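Local atomic coordinates of LbaCas13a H328A (C2c2) (Lachnospiraceae bacterium NK4A179, PDB entry 5WLH), a protein that binds and probably processes CRISPR precursor RNA and, guided by the mature crRNA, cleaves RNA as a type VI CRISPR effector nuclease. Residues L529-P532 against K533-D537. Residues are numbered along the deposited sequence; the frame is centred on the assembly and turned at random.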
loop_
_atom_site.group_PDB
_atom_site.type_symbol
_atom_site.label_atom_id
_atom_site.label_comp_id
_atom_site.label_asym_id
_atom_site.label_seq_id
_atom_site.Cartn_x
_atom_site.Cartn_y
_atom_site.Cartn_z
ATOM N N LEU A 529 5.488 -23.512 14.516
ATOM C CA LEU A 529 4.633 -24.343 15.347
ATOM C C LEU A 529 5.264 -25.685 15.688
ATOM O O LEU A 529 4.632 -26.487 16.388
ATOM C CB LEU A 529 3.276 -24.543 14.666
ATOM C CG LEU A 529 2.505 -23.220 14.537
ATOM C CD1 LEU A 529 1.107 -23.478 14.049
ATOM C CD2 LEU A 529 2.511 -22.436 15.880
ATOM N N LEU A 530 6.493 -25.941 15.240
ATOM C CA LEU A 530 7.179 -27.156 15.668
ATOM C C LEU A 530 7.418 -27.108 17.169
ATOM O O LEU A 530 7.578 -26.039 17.760
ATOM C CB LEU A 530 8.503 -27.341 14.921
ATOM C CG LEU A 530 8.431 -27.514 13.394
ATOM C CD1 LEU A 530 9.798 -27.875 12.827
ATOM C CD2 LEU A 530 7.372 -28.534 12.966
ATOM N N LYS A 531 7.416 -28.281 17.790
ATOM C CA LYS A 531 7.443 -28.402 19.236
ATOM C C LYS A 531 8.827 -28.808 19.726
ATOM O O LYS A 531 9.607 -29.410 18.983
ATOM C CB LYS A 531 6.391 -29.424 19.691
ATOM C CG LYS A 531 4.958 -28.969 19.431
ATOM C CD LYS A 531 4.542 -27.860 20.392
ATOM C CE LYS A 531 3.281 -27.139 19.917
ATOM N NZ LYS A 531 3.568 -26.012 18.961
ATOM N N PRO A 532 9.171 -28.486 20.978
ATOM C CA PRO A 532 10.534 -28.735 21.461
ATOM C C PRO A 532 10.865 -30.223 21.508
ATOM O O PRO A 532 9.987 -31.088 21.465
ATOM C CB PRO A 532 10.531 -28.128 22.871
ATOM C CG PRO A 532 9.360 -27.216 22.905
ATOM C CD PRO A 532 8.342 -27.823 22.000
ATOM N N LYS A 533 12.168 -30.500 21.627
ATOM C CA LYS A 533 12.698 -31.843 21.404
ATOM C C LYS A 533 12.124 -32.889 22.357
ATOM O O LYS A 533 12.147 -34.077 22.027
ATOM C CB LYS A 533 14.216 -31.828 21.525
ATOM C CG LYS A 533 14.722 -31.563 22.942
ATOM C CD LYS A 533 16.229 -31.413 22.945
ATOM C CE LYS A 533 16.787 -31.343 24.363
ATOM N NZ LYS A 533 18.267 -31.140 24.339
ATOM N N GLY A 534 11.633 -32.489 23.523
ATOM C CA GLY A 534 11.091 -33.439 24.473
ATOM C C GLY A 534 9.608 -33.709 24.337
ATOM O O GLY A 534 9.026 -34.356 25.214
ATOM N N THR A 535 8.969 -33.237 23.265
ATOM C CA THR A 535 7.519 -33.333 23.143
ATOM C C THR A 535 7.126 -34.712 22.632
ATOM O O THR A 535 7.491 -35.101 21.513
ATOM C CB THR A 535 6.971 -32.253 22.212
ATOM O OG1 THR A 535 7.465 -30.976 22.618
ATOM C CG2 THR A 535 5.440 -32.237 22.268
ATOM N N MET A 536 6.374 -35.443 23.449
ATOM C CA MET A 536 5.932 -36.792 23.130
ATOM C C MET A 536 4.480 -36.798 22.654
ATOM O O MET A 536 3.697 -35.895 22.952
ATOM C CB MET A 536 6.091 -37.702 24.355
ATOM C CG MET A 536 7.466 -37.591 25.009
ATOM S SD MET A 536 8.790 -38.035 23.865
ATOM C CE MET A 536 8.729 -39.840 23.935
ATOM N N ASP A 537 4.134 -37.846 21.910
ATOM C CA ASP A 537 2.783 -38.017 21.388
ATOM C C ASP A 537 1.776 -38.106 22.528
ATOM O O ASP A 537 1.989 -38.827 23.506
ATOM C CB ASP A 537 2.729 -39.278 20.518
ATOM C CG ASP A 537 1.393 -39.469 19.828
ATOM O OD1 ASP A 537 0.436 -39.921 20.488
ATOM O OD2 ASP A 537 1.299 -39.175 18.620
#
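Pro-532 and Thr-535 close a type I beta turn, with Lys-533 and Gly-534 at its two middle positions. The carbonyl oxygen of Pro-532 accepts two hydrogen bonds from the same residue. Thr-535 N lies 3.0 Å from Pro-532 O. Thr-535 OG1 comes closer, 2.8 Å from Pro-532 O. Both donors come from one face of the carbonyl plane, the amide well above it and the hydroxyl tilted 28° from it. The second grip depends on the threonine rotamer, since OG1 sits anti to the carbonyl carbon (chi1 -51°), beside its own amide nitrogen and on the side of the acceptor.

Van der Waals contacts flank this pair of bonds. Thr-535 OG1 approaches Pro-532 CD to 3.3 Å. Lys-531 CB lies 3.5 Å from Thr-535 OG1, so the hydroxyl is bordered by carbon from two residues. Thr-535 CG2 lies 3.9 Å from the same Lys-531 CB. A valine in place of Thr-535 would probably cost Pro-532 O its hydroxyl donor, leaving the turn held across this contact by the amide bond.

A further polar contact precedes the turn. The Lys-531 chain, bent at chi2 and chi4, folds back until Lys-531 NZ donates to Leu-529 O at 2.8 Å, from above the carbonyl plane. The Lys-533 chain is extended beyond CG, and its NZ forms a salt bridge with Asp-590 and a hydrogen bond to Gly-585 O.

The turn belongs to the surface loop between helices 486-517 and 559-564, about 25 Å from the bound RNA at the nearest atoms. Backbone hydrogen bonds join Lys-531 to Asn-547 and Ile-549, and Thr-535 to Ala-545, while Lys-533 ties the loop to helix 588-602.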